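Long-range contacts in FMN-dependent NADH-azoreductase 1 (Bacillus anthracis, PDB 3U7I), which probably uses FMN and NADH to reduce quinones and to cleave the azo bond of aromatic azo compounds, as a homodimeric flavoprotein: residues Met117-Met121 against Tyr169-Phe174; Gln91-Ala95 against Leu138-Arg142; Val163-His167 against Tyr182-Arg186; Met4-Ile10 against Ser94-Ile100. All blocks are in the same frame, centred on the assembly; numbering follows the deposited sequence.

Contact 1: Met117-Met121 against Tyr169-Phe174; sequences MDNIM and YLKAMF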
loop_
_atom_site.group_PDB
_atom_site.type_symbol
_atom_site.label_atom_id
_atom_site.label_comp_id
_atom_site.label_asym_id
_atom_site.label_seq_id
_atom_site.Cartn_x
_atom_site.Cartn_y
_atom_site.Cartn_z
HETATM N N MSE C 117 -1.683 -6.917 -5.835
HETATM C CA MSE C 117 -0.653 -7.783 -5.266
HETATM C C MSE C 117 -1.323 -8.920 -4.506
HETATM O O MSE C 117 -0.843 -10.050 -4.529
HETATM C CB MSE C 117 0.300 -7.015 -4.334
HETATM C CG MSE C 117 1.085 -5.870 -4.996
HETATM SE SE MSE C 117 2.148 -6.446 -6.513
HETATM C CE MSE C 117 3.235 -7.798 -5.594
ATOM N N ASP C 118 -2.440 -8.622 -3.849
ATOM C CA ASP C 118 -3.159 -9.629 -3.059
ATOM C C ASP C 118 -3.809 -10.722 -3.935
ATOM O O ASP C 118 -4.122 -11.820 -3.452
ATOM C CB ASP C 118 -4.201 -8.976 -2.130
ATOM C CG ASP C 118 -3.571 -8.149 -1.018
ATOM O OD1 ASP C 118 -2.370 -8.356 -0.701
ATOM O OD2 ASP C 118 -4.284 -7.276 -0.458
ATOM N N ASN C 119 -4.008 -10.409 -5.215
ATOM C CA ASN C 119 -4.551 -11.358 -6.198
ATOM C C ASN C 119 -3.484 -12.266 -6.821
ATOM O O ASN C 119 -3.763 -13.411 -7.179
ATOM C CB ASN C 119 -5.270 -10.605 -7.320
ATOM C CG ASN C 119 -6.684 -10.196 -6.946
ATOM O OD1 ASN C 119 -7.647 -10.856 -7.334
ATOM N ND2 ASN C 119 -6.817 -9.097 -6.201
ATOM N N ILE C 120 -2.259 -11.747 -6.948
ATOM C CA ILE C 120 -1.204 -12.457 -7.673
ATOM C C ILE C 120 -0.138 -13.122 -6.787
ATOM O O ILE C 120 0.605 -13.985 -7.259
ATOM C CB ILE C 120 -0.514 -11.537 -8.701
ATOM C CG1 ILE C 120 0.271 -10.439 -7.980
ATOM C CG2 ILE C 120 -1.549 -10.952 -9.680
ATOM C CD1 ILE C 120 1.274 -9.748 -8.850
HETATM N N MSE C 121 -0.047 -12.729 -5.517
HETATM C CA MSE C 121 0.867 -13.432 -4.603
HETATM C C MSE C 121 0.131 -14.559 -3.893
HETATM O O MSE C 121 -0.470 -14.351 -2.828
HETATM C CB MSE C 121 1.516 -12.482 -3.597
HETATM C CG MSE C 121 2.530 -11.546 -4.228
HETATM SE SE MSE C 121 3.300 -10.377 -2.922
HETATM C CE MSE C 121 4.202 -11.721 -1.826
ATOM N N TYR C 169 9.028 -1.542 -2.363
ATOM C CA TYR C 169 8.114 -2.666 -2.246
ATOM C C TYR C 169 8.005 -3.440 -3.554
ATOM O O TYR C 169 8.184 -4.660 -3.572
ATOM C CB TYR C 169 6.741 -2.181 -1.802
ATOM C CG TYR C 169 5.699 -3.262 -1.716
ATOM C CD1 TYR C 169 5.685 -4.152 -0.651
ATOM C CD2 TYR C 169 4.724 -3.391 -2.693
ATOM C CE1 TYR C 169 4.728 -5.139 -0.559
ATOM C CE2 TYR C 169 3.761 -4.378 -2.614
ATOM C CZ TYR C 169 3.761 -5.252 -1.546
ATOM O OH TYR C 169 2.794 -6.235 -1.449
ATOM N N LEU C 170 7.726 -2.747 -4.654
ATOM C CA LEU C 170 7.565 -3.449 -5.933
ATOM C C LEU C 170 8.803 -4.251 -6.345
ATOM O O LEU C 170 8.678 -5.419 -6.713
ATOM C CB LEU C 170 7.121 -2.496 -7.053
ATOM C CG LEU C 170 5.710 -1.923 -6.889
ATOM C CD1 LEU C 170 5.434 -0.846 -7.923
ATOM C CD2 LEU C 170 4.671 -3.033 -6.972
ATOM N N LYS C 171 9.987 -3.634 -6.293
ATOM C CA LYS C 171 11.223 -4.343 -6.623
ATOM C C LYS C 171 11.390 -5.596 -5.752
ATOM O O LYS C 171 11.701 -6.689 -6.251
ATOM C CB LYS C 171 12.439 -3.433 -6.430
ATOM C CG LYS C 171 13.730 -4.014 -7.009
ATOM C CD LYS C 171 14.919 -3.133 -6.705
ATOM C CE LYS C 171 16.143 -3.624 -7.445
ATOM N NZ LYS C 171 17.353 -2.913 -6.959
ATOM N N ALA C 172 11.184 -5.415 -4.444
ATOM C CA ALA C 172 11.322 -6.493 -3.458
ATOM C C ALA C 172 10.390 -7.668 -3.741
ATOM O O ALA C 172 10.840 -8.826 -3.796
ATOM C CB ALA C 172 11.091 -5.957 -2.033
HETATM N N MSE C 173 9.097 -7.369 -3.909
HETATM C CA MSE C 173 8.091 -8.405 -4.122
HETATM C C MSE C 173 8.378 -9.158 -5.410
HETATM O O MSE C 173 8.353 -10.393 -5.446
HETATM C CB MSE C 173 6.689 -7.811 -4.171
HETATM C CG MSE C 173 6.230 -7.233 -2.835
HETATM SE SE MSE C 173 6.289 -8.508 -1.355
HETATM C CE MSE C 173 7.931 -7.932 -0.497
ATOM N N PHE C 174 8.665 -8.421 -6.477
ATOM C CA PHE C 174 8.869 -9.098 -7.753
ATOM C C PHE C 174 10.147 -9.904 -7.772
ATOM O O PHE C 174 10.171 -10.984 -8.362
ATOM C CB PHE C 174 8.691 -8.160 -8.950
ATOM C CG PHE C 174 7.256 -7.774 -9.162
ATOM C CD1 PHE C 174 6.384 -8.639 -9.798
ATOM C CD2 PHE C 174 6.759 -6.581 -8.654
ATOM C CE1 PHE C 174 5.052 -8.303 -9.962
ATOM C CE2 PHE C 174 5.432 -6.237 -8.814
ATOM C CZ PHE C 174 4.575 -7.098 -9.465
#
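The side chain of Met117, a selenomethionine in the crystal, enters a hollow on helix 165-177 formed by Tyr169, Leu170, Met173 and Phe174. This is a knob-into-hole fit. All three chi angles of Met117 are m, so the chain coils and puts its terminal CE 3.7 Å from CB of Met173. Its CG meets the edge of the Tyr169 ring, 3.9 Å from CE2. Its SE lies 4.8 Å from the centroid of the Phe174 ring, an oblique Met-aromatic contact, and 4.3 Å from CD2 of Leu170. One turn on, Ile120 CD1 reaches CE1 of Phe174 at 4.2 Å. Met121, where the helix has ended, places its SE 3.9 Å from SE of Met173. No hydrogen bond crosses the contact; the two segments meet through apolar packing. The polar end of Tyr169 turns to the partner subunit, where its OH is hydrogen-bonded to O of Asn106 of the second subunit. Met173 also packs on Phe107 of that subunit. Phe174 and Leu170 rest on Ile100 of the central sheet. The arrangement is helix-to-helix packing on a parallel sheet, as in the flavodoxin-like fold, here at the dimer interface.

Contact 2: Gln91-Ala95 against Leu138-Arg142; sequences QFKSA and LKDGR
Gln91-Ala95 runs from the last part of helix 76-94 towards strand 97-103; Leu138-Arg142 is an irregular loop leading into strand 143-149. CA atoms come closest at Lys93-Leu138 (8.0 Å) and Ala95-Arg142 (7.9 Å). Gln91 O accepts a hydrogen bond from Ser94 OG (2.7 Å; Ser94 chi1 p). Phe92, chi1 t, swings its ring across so that CE2 lies 3.5 Å from CD1 of Leu138 (chi1 m, chi2 t). Lys93 O accepts a hydrogen bond from NH2 of Arg142 at 2.7 Å. A water also bridges Lys93 O (3.0 Å) and NH1 of Arg142 (2.9 Å). The arginine thus binds backbone carbonyls at a helix-to-strand connection of the flavodoxin-like fold. Lys93 NZ itself pairs with Glu125. Ala95, phi/psi -94/143, is extended, and its O takes a weak hydrogen bond from Arg142 NH2 at 2.9 Å. Arg142 is m, t, t along chi1 to chi3. Asp140 (chi1 p) holds it by a salt bridge, OD2 to Arg142 NE 2.8 Å, and Gly141 between them has positive phi, 80/27.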
loop_
_atom_site.group_PDB
_atom_site.type_symbol
_atom_site.label_atom_id
_atom_site.label_comp_id
_atom_site.label_asym_id
_atom_site.label_seq_id
_atom_site.Cartn_x
_atom_site.Cartn_y
_atom_site.Cartn_z
ATOM N N GLN C 91 -3.935 -14.616 -15.605
ATOM C CA GLN C 91 -3.469 -13.583 -16.542
ATOM C C GLN C 91 -2.036 -13.127 -16.201
ATOM O O GLN C 91 -1.168 -13.054 -17.076
ATOM C CB GLN C 91 -4.436 -12.394 -16.576
ATOM C CG GLN C 91 -3.957 -11.209 -17.421
ATOM C CD GLN C 91 -4.907 -10.012 -17.377
ATOM O OE1 GLN C 91 -5.276 -9.525 -16.299
ATOM N NE2 GLN C 91 -5.308 -9.537 -18.553
ATOM N N PHE C 92 -1.792 -12.826 -14.928
ATOM C CA PHE C 92 -0.445 -12.481 -14.462
ATOM C C PHE C 92 0.595 -13.572 -14.816
ATOM O O PHE C 92 1.670 -13.277 -15.338
ATOM C CB PHE C 92 -0.451 -12.172 -12.946
ATOM C CG PHE C 92 0.904 -11.826 -12.399
ATOM C CD1 PHE C 92 1.405 -10.533 -12.517
ATOM C CD2 PHE C 92 1.684 -12.788 -11.790
ATOM C CE1 PHE C 92 2.661 -10.210 -12.026
ATOM C CE2 PHE C 92 2.945 -12.475 -11.300
ATOM C CZ PHE C 92 3.434 -11.185 -11.418
ATOM N N LYS C 93 0.280 -14.829 -14.531
ATOM C CA LYS C 93 1.227 -15.912 -14.795
ATOM C C LYS C 93 1.519 -16.115 -16.283
ATOM O O LYS C 93 2.550 -16.682 -16.647
ATOM C CB LYS C 93 0.749 -17.224 -14.153
ATOM C CG LYS C 93 0.802 -17.204 -12.624
ATOM C CD LYS C 93 0.383 -18.535 -11.999
ATOM C CE LYS C 93 1.362 -19.646 -12.348
ATOM N NZ LYS C 93 0.993 -20.928 -11.692
ATOM N N SER C 94 0.614 -15.652 -17.145
ATOM C CA SER C 94 0.718 -15.942 -18.579
ATOM C C SER C 94 1.688 -15.007 -19.290
ATOM O O SER C 94 2.108 -15.290 -20.410
ATOM C CB SER C 94 -0.652 -15.842 -19.251
ATOM O OG SER C 94 -1.060 -14.487 -19.357
ATOM N N ALA C 95 2.016 -13.892 -18.631
ATOM C CA ALA C 95 2.888 -12.850 -19.178
ATOM C C ALA C 95 4.358 -13.037 -18.774
ATOM O O ALA C 95 4.651 -13.438 -17.647
ATOM C CB ALA C 95 2.396 -11.478 -18.716
ATOM N N LEU C 138 8.214 -18.056 -10.065
ATOM C CA LEU C 138 8.341 -17.472 -11.397
ATOM C C LEU C 138 9.783 -17.071 -11.688
ATOM O O LEU C 138 10.055 -15.925 -12.056
ATOM C CB LEU C 138 7.420 -16.257 -11.544
ATOM C CG LEU C 138 5.935 -16.489 -11.239
ATOM C CD1 LEU C 138 5.156 -15.196 -11.413
ATOM C CD2 LEU C 138 5.346 -17.597 -12.101
ATOM N N LYS C 139 10.702 -18.017 -11.524
ATOM C CA LYS C 139 12.119 -17.754 -11.742
ATOM C C LYS C 139 12.532 -18.175 -13.150
ATOM O O LYS C 139 13.433 -18.988 -13.316
ATOM C CB LYS C 139 12.963 -18.490 -10.696
ATOM C CG LYS C 139 12.446 -18.328 -9.270
ATOM C CD LYS C 139 13.574 -18.237 -8.254
ATOM C CE LYS C 139 13.026 -17.936 -6.861
ATOM N NZ LYS C 139 13.809 -16.888 -6.140
ATOM N N ASP C 140 11.874 -17.609 -14.160
ATOM C CA ASP C 140 12.075 -18.035 -15.546
ATOM C C ASP C 140 12.393 -16.896 -16.532
ATOM O O ASP C 140 12.047 -16.983 -17.713
ATOM C CB ASP C 140 10.861 -18.840 -16.039
ATOM C CG ASP C 140 9.530 -18.240 -15.589
ATOM O OD1 ASP C 140 8.483 -18.879 -15.804
ATOM O OD2 ASP C 140 9.525 -17.140 -15.002
ATOM N N GLY C 141 13.051 -15.840 -16.053
ATOM C CA GLY C 141 13.514 -14.771 -16.928
ATOM C C GLY C 141 12.474 -13.739 -17.361
ATOM O O GLY C 141 12.598 -13.123 -18.427
ATOM N N ARG C 142 11.453 -13.535 -16.537
ATOM C CA ARG C 142 10.451 -12.525 -16.832
ATOM C C ARG C 142 11.025 -11.136 -16.582
ATOM O O ARG C 142 12.044 -10.991 -15.906
ATOM C CB ARG C 142 9.186 -12.756 -15.996
ATOM C CG ARG C 142 8.651 -14.172 -16.120
ATOM C CD ARG C 142 7.426 -14.428 -15.260
ATOM N NE ARG C 142 7.081 -15.846 -15.319
ATOM C CZ ARG C 142 5.862 -16.341 -15.524
ATOM N NH1 ARG C 142 5.695 -17.659 -15.561
ATOM N NH2 ARG C 142 4.818 -15.538 -15.686
HETATM O O HOH W 1 3.378 -19.356 -15.611
#

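Contact 3: Val163-His167 against Tyr182-Arg186; sequences VEYSH and YQIVR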
loop_
_atom_site.group_PDB
_atom_site.type_symbol
_atom_site.label_atom_id
_atom_site.label_comp_id
_atom_site.label_asym_id
_atom_site.label_seq_id
_atom_site.Cartn_x
_atom_site.Cartn_y
_atom_site.Cartn_z
ATOM N N VAL C 163 12.248 6.947 1.620
ATOM C CA VAL C 163 10.806 6.716 1.805
ATOM C C VAL C 163 10.047 6.420 0.512
ATOM O O VAL C 163 8.817 6.485 0.472
ATOM C CB VAL C 163 10.116 7.881 2.568
ATOM C CG1 VAL C 163 10.753 8.052 3.925
ATOM C CG2 VAL C 163 10.178 9.179 1.772
ATOM N N GLU C 164 10.785 6.080 -0.539
ATOM C CA GLU C 164 10.174 5.703 -1.807
ATOM C C GLU C 164 9.717 4.255 -1.709
ATOM O O GLU C 164 10.286 3.365 -2.347
ATOM C CB GLU C 164 11.163 5.882 -2.970
ATOM C CG GLU C 164 10.504 5.829 -4.346
ATOM C CD GLU C 164 11.508 5.730 -5.474
ATOM O OE1 GLU C 164 12.699 5.461 -5.187
ATOM O OE2 GLU C 164 11.107 5.925 -6.644
ATOM N N TYR C 165 8.686 4.019 -0.905
ATOM C CA TYR C 165 8.256 2.650 -0.627
ATOM C C TYR C 165 7.487 2.003 -1.764
ATOM O O TYR C 165 7.431 0.782 -1.849
ATOM C CB TYR C 165 7.488 2.562 0.693
ATOM C CG TYR C 165 8.393 2.802 1.871
ATOM C CD1 TYR C 165 9.445 1.929 2.144
ATOM C CD2 TYR C 165 8.223 3.913 2.696
ATOM C CE1 TYR C 165 10.293 2.144 3.208
ATOM C CE2 TYR C 165 9.071 4.135 3.767
ATOM C CZ TYR C 165 10.097 3.240 4.019
ATOM O OH TYR C 165 10.946 3.453 5.080
ATOM N N SER C 166 6.905 2.814 -2.640
ATOM C CA SER C 166 6.339 2.288 -3.874
ATOM C C SER C 166 7.382 1.406 -4.584
ATOM O O SER C 166 7.184 0.195 -4.749
ATOM C CB SER C 166 5.896 3.435 -4.792
ATOM O OG SER C 166 6.971 4.318 -5.081
ATOM N N HIS C 167 8.498 2.031 -4.976
ATOM C CA HIS C 167 9.610 1.353 -5.648
ATOM C C HIS C 167 10.227 0.233 -4.811
ATOM O O HIS C 167 10.408 -0.880 -5.295
ATOM C CB HIS C 167 10.689 2.371 -6.053
ATOM C CG HIS C 167 12.020 1.760 -6.364
ATOM N ND1 HIS C 167 12.226 0.924 -7.442
ATOM C CD2 HIS C 167 13.217 1.857 -5.736
ATOM C CE1 HIS C 167 13.488 0.538 -7.469
ATOM N NE2 HIS C 167 14.112 1.090 -6.442
ATOM N N TYR C 182 14.424 -5.897 -13.483
ATOM C CA TYR C 182 13.558 -4.807 -13.045
ATOM C C TYR C 182 14.152 -3.453 -13.436
ATOM O O TYR C 182 15.345 -3.206 -13.258
ATOM C CB TYR C 182 13.385 -4.882 -11.527
ATOM C CG TYR C 182 12.589 -3.761 -10.894
ATOM C CD1 TYR C 182 11.285 -3.967 -10.488
ATOM C CD2 TYR C 182 13.152 -2.511 -10.673
ATOM C CE1 TYR C 182 10.550 -2.963 -9.895
ATOM C CE2 TYR C 182 12.420 -1.496 -10.079
ATOM C CZ TYR C 182 11.108 -1.734 -9.692
ATOM O OH TYR C 182 10.354 -0.741 -9.090
ATOM N N GLN C 183 13.311 -2.588 -13.992
ATOM C CA GLN C 183 13.688 -1.210 -14.242
ATOM C C GLN C 183 12.550 -0.308 -13.820
ATOM O O GLN C 183 11.380 -0.621 -14.037
ATOM C CB GLN C 183 13.993 -0.961 -15.715
ATOM C CG GLN C 183 14.137 0.528 -16.038
ATOM C CD GLN C 183 14.634 0.791 -17.436
ATOM O OE1 GLN C 183 14.560 -0.078 -18.311
ATOM N NE2 GLN C 183 15.161 1.995 -17.659
ATOM N N ILE C 184 12.894 0.807 -13.195
ATOM C CA ILE C 184 11.922 1.861 -12.962
ATOM C C ILE C 184 12.321 3.147 -13.702
ATOM O O ILE C 184 13.469 3.612 -13.625
ATOM C CB ILE C 184 11.682 2.128 -11.456
ATOM C CG1 ILE C 184 10.683 3.274 -11.286
ATOM C CG2 ILE C 184 13.006 2.408 -10.732
ATOM C CD1 ILE C 184 10.100 3.396 -9.903
ATOM N N VAL C 185 11.369 3.695 -14.447
ATOM C CA VAL C 185 11.535 5.010 -15.037
ATOM C C VAL C 185 10.796 6.026 -14.155
ATOM O O VAL C 185 9.589 5.911 -13.930
ATOM C CB VAL C 185 11.022 5.044 -16.482
ATOM C CG1 VAL C 185 11.076 6.468 -17.039
ATOM C CG2 VAL C 185 11.838 4.073 -17.363
ATOM N N ARG C 186 11.539 6.999 -13.634
ATOM C CA ARG C 186 10.980 8.009 -12.744
ATOM C C ARG C 186 10.737 9.329 -13.469
ATOM O O ARG C 186 11.669 10.111 -13.696
ATOM C CB ARG C 186 11.907 8.246 -11.547
ATOM C CG ARG C 186 12.081 7.042 -10.636
ATOM C CD ARG C 186 12.889 7.408 -9.393
ATOM N NE ARG C 186 13.061 6.258 -8.508
ATOM C CZ ARG C 186 13.934 5.280 -8.722
ATOM N NH1 ARG C 186 14.718 5.299 -9.793
ATOM N NH2 ARG C 186 14.024 4.278 -7.864
#
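The Arg186 guanidinium does two jobs at once: it is salt-bridged to Glu164, and its NH2 lies over one face of the His167 ring, 3.3 Å from His167 CD2. The salt bridge has two points, Arg186 NE to Glu164 OE2 at 2.7 Å and Arg186 NH2 to Glu164 OE1 at 3.2 Å. Glu164 stands at the N-cap position of helix 165-177 and is the centre of an inverse gamma turn. Its chi1 and chi2 are both t, which extends the carboxylate to the strand. The His167 ring is also hydrogen-bonded through ND1 to OH of Tyr182 at 3.0 Å. Ile184, between Tyr182 and Arg186 along the strand, brings CG2 within 3.7 Å of His167 ND1. These three strand residues all point to the helix, as every second residue of a strand does. Gln148 on strand 143-149 is a second partner of Glu164 OE2. The contact thus sets the start of helix 165-177 against 181-187, one of the two outermost strands of the parallel sheet within this chain. Strand 143-149 runs beside it, and helix 195-214 packs on the other sheet face at Gln183 and Val185.

Contact 4: Met4-Ile10 against Ser94-Ile100; sequences MNKTLII and SANTYVI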
loop_
_atom_site.group_PDB
_atom_site.type_symbol
_atom_site.label_atom_id
_atom_site.label_comp_id
_atom_site.label_asym_id
_atom_site.label_seq_id
_atom_site.Cartn_x
_atom_site.Cartn_y
_atom_site.Cartn_z
HETATM N N MSE C 4 4.045 -17.013 -21.692
HETATM C CA MSE C 4 3.874 -16.929 -23.138
HETATM C C MSE C 4 4.604 -15.709 -23.704
HETATM O O MSE C 4 5.268 -14.989 -22.961
HETATM C CB MSE C 4 2.382 -16.845 -23.445
HETATM C CG MSE C 4 1.547 -17.733 -22.534
HETATM SE SE MSE C 4 -0.338 -17.626 -22.960
HETATM C CE MSE C 4 -0.170 -16.930 -24.775
ATOM N N ASN C 5 4.488 -15.486 -25.012
ATOM C CA ASN C 5 4.997 -14.262 -25.641
ATOM C C ASN C 5 4.003 -13.120 -25.464
ATOM O O ASN C 5 3.410 -12.641 -26.435
ATOM C CB ASN C 5 5.248 -14.494 -27.127
ATOM C CG ASN C 5 6.501 -15.289 -27.383
ATOM O OD1 ASN C 5 7.559 -14.976 -26.850
ATOM N ND2 ASN C 5 6.389 -16.327 -28.195
ATOM N N LYS C 6 3.824 -12.691 -24.220
ATOM C CA LYS C 6 2.741 -11.800 -23.869
ATOM C C LYS C 6 3.225 -10.744 -22.896
ATOM O O LYS C 6 3.899 -11.076 -21.920
ATOM C CB LYS C 6 1.601 -12.597 -23.221
ATOM C CG LYS C 6 0.392 -11.726 -22.865
ATOM C CD LYS C 6 -0.578 -12.421 -21.922
ATOM C CE LYS C 6 -1.225 -13.635 -22.558
ATOM N NZ LYS C 6 -2.443 -14.038 -21.789
ATOM N N THR C 7 2.876 -9.483 -23.159
ATOM C CA THR C 7 3.169 -8.379 -22.251
ATOM C C THR C 7 1.892 -7.976 -21.542
ATOM O O THR C 7 0.834 -7.901 -22.160
ATOM C CB THR C 7 3.716 -7.161 -23.022
ATOM O OG1 THR C 7 4.867 -7.553 -23.771
ATOM C CG2 THR C 7 4.105 -6.023 -22.073
ATOM N N LEU C 8 1.981 -7.717 -20.248
ATOM C CA LEU C 8 0.800 -7.309 -19.505
ATOM C C LEU C 8 0.982 -5.911 -18.920
ATOM O O LEU C 8 1.930 -5.653 -18.177
ATOM C CB LEU C 8 0.468 -8.328 -18.401
ATOM C CG LEU C 8 -0.675 -8.026 -17.422
ATOM C CD1 LEU C 8 -2.030 -7.937 -18.130
ATOM C CD2 LEU C 8 -0.711 -9.056 -16.289
ATOM N N ILE C 9 0.072 -5.014 -19.282
ATOM C CA ILE C 9 0.047 -3.668 -18.716
ATOM C C ILE C 9 -0.788 -3.688 -17.440
ATOM O O ILE C 9 -1.966 -4.063 -17.465
ATOM C CB ILE C 9 -0.574 -2.622 -19.697
ATOM C CG1 ILE C 9 -0.105 -2.856 -21.141
ATOM C CG2 ILE C 9 -0.286 -1.187 -19.211
ATOM C CD1 ILE C 9 1.397 -2.879 -21.302
ATOM N N ILE C 10 -0.164 -3.300 -16.331
ATOM C CA ILE C 10 -0.864 -3.121 -15.063
ATOM C C ILE C 10 -0.960 -1.624 -14.777
ATOM O O ILE C 10 -0.001 -1.000 -14.308
ATOM C CB ILE C 10 -0.153 -3.838 -13.905
ATOM C CG1 ILE C 10 0.010 -5.327 -14.217
ATOM C CG2 ILE C 10 -0.910 -3.616 -12.591
ATOM C CD1 ILE C 10 1.239 -5.953 -13.567
ATOM N N SER C 94 0.614 -15.652 -17.145
ATOM C CA SER C 94 0.718 -15.942 -18.579
ATOM C C SER C 94 1.688 -15.007 -19.290
ATOM O O SER C 94 2.108 -15.290 -20.410
ATOM C CB SER C 94 -0.652 -15.842 -19.251
ATOM O OG SER C 94 -1.060 -14.487 -19.357
ATOM N N ALA C 95 2.016 -13.892 -18.631
ATOM C CA ALA C 95 2.888 -12.850 -19.178
ATOM C C ALA C 95 4.358 -13.037 -18.774
ATOM O O ALA C 95 4.651 -13.438 -17.647
ATOM C CB ALA C 95 2.396 -11.478 -18.716
ATOM N N ASN C 96 5.287 -12.740 -19.683
ATOM C CA ASN C 96 6.699 -12.743 -19.294
ATOM C C ASN C 96 7.317 -11.344 -19.286
ATOM O O ASN C 96 8.498 -11.179 -18.973
ATOM C CB ASN C 96 7.534 -13.727 -20.126
ATOM C CG ASN C 96 7.855 -13.201 -21.494
ATOM O OD1 ASN C 96 6.991 -12.663 -22.177
ATOM N ND2 ASN C 96 9.113 -13.341 -21.905
ATOM N N THR C 97 6.502 -10.344 -19.621
ATOM C CA THR C 97 6.895 -8.936 -19.552
ATOM C C THR C 97 5.770 -8.143 -18.878
ATOM O O THR C 97 4.599 -8.248 -19.269
ATOM C CB THR C 97 7.211 -8.349 -20.964
ATOM O OG1 THR C 97 8.260 -9.104 -21.590
ATOM C CG2 THR C 97 7.621 -6.875 -20.871
ATOM N N TYR C 98 6.117 -7.370 -17.850
ATOM C CA TYR C 98 5.124 -6.620 -17.086
ATOM C C TYR C 98 5.426 -5.135 -17.164
ATOM O O TYR C 98 6.588 -4.732 -17.089
ATOM C CB TYR C 98 5.126 -7.048 -15.612
ATOM C CG TYR C 98 4.890 -8.528 -15.399
ATOM C CD1 TYR C 98 3.596 -9.059 -15.431
ATOM C CD2 TYR C 98 5.958 -9.398 -15.169
ATOM C CE1 TYR C 98 3.373 -10.420 -15.247
ATOM C CE2 TYR C 98 5.749 -10.756 -14.982
ATOM C CZ TYR C 98 4.451 -11.266 -15.020
ATOM O OH TYR C 98 4.229 -12.621 -14.831
ATOM N N VAL C 99 4.387 -4.317 -17.320
ATOM C CA VAL C 99 4.561 -2.862 -17.244
ATOM C C VAL C 99 3.597 -2.261 -16.221
ATOM O O VAL C 99 2.379 -2.292 -16.417
ATOM C CB VAL C 99 4.387 -2.161 -18.624
ATOM C CG1 VAL C 99 4.635 -0.646 -18.497
ATOM C CG2 VAL C 99 5.335 -2.768 -19.660
ATOM N N ILE C 100 4.144 -1.723 -15.132
ATOM C CA ILE C 100 3.336 -1.065 -14.106
ATOM C C ILE C 100 3.355 0.457 -14.265
ATOM O O ILE C 100 4.419 1.078 -14.312
ATOM C CB ILE C 100 3.789 -1.454 -12.667
ATOM C CG1 ILE C 100 3.531 -2.944 -12.418
ATOM C CG2 ILE C 100 3.088 -0.562 -11.616
ATOM C CD1 ILE C 100 3.928 -3.440 -11.032
#
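Ile10 CD1 faces the gap between Tyr98 and Ile100 on the neighbouring strand, 4.3 Å from Tyr98 CD1 and 4.0 Å from Ile100 CG1. The two strands are parallel. Their axes approach to 4.7 Å at 17°, and Thr7, Leu8, Ile9 and Ile10 pair with Thr97, Tyr98, Val99 and Ile100. On the same face as Ile10, Leu8 CB packs against Ala95 CB at 3.7 Å and lies 4.4 Å from Tyr98 CD1. On the other face, Thr7 CG2 meets Val99 CG2 at 4.2 Å. Ile9 CD1 reaches CB of Val99 at 4.1 Å. Backbone hydrogen bonds of a parallel pair join the strands: Leu8 N to Thr97 O (2.8 Å), Val99 N to Leu8 O (2.9 Å) and Ile10 N to Val99 O (2.7 Å). Another runs from Asn96 N to Lys6 O (3.1 Å). At the start, selenomethionine Met4 donates a hydrogen bond from N to Ser94 O at 2.9 Å. Lys6 NZ donates one to Ser94 OG at 2.8 Å; that hydroxyl is itself bonded to Gln91 O. Lys6 NZ also forms a salt bridge with Glu45. These strands are the inner part of the flavodoxin-like parallel sheet. Strand 43-48 flanks 6-11 and strand 143-149 flanks 97-103. Helix 111-120 lies over the Leu8, Ile10 and Ile100 face, through Tyr116 and Leu113.

How the contacts relate
All four contacts belong to one flavodoxin-like domain. Contact 4 lies inside its parallel sheet; contact 3 joins helix 165-177 to an outermost strand of that sheet. Contacts 2 and 4 are closest, with centres 8 Å apart; they share Ser94 and Ala95, between helix 76-94 and strand 97-103. Contact 1 lies 13 Å from contacts 2 and 3 and 14 Å from contact 4, centre to centre, and touches all three. Contacts 1 and 3 share helix 165-177 and both touch the second subunit. Along the chain, contact 4 closes before contacts 1 and 3 open. Contact 2 begins where contact 4 ends and closes before contact 3. Segments of contact 1 alternate with those of contacts 2 and 3, tying successive helix-strand units together.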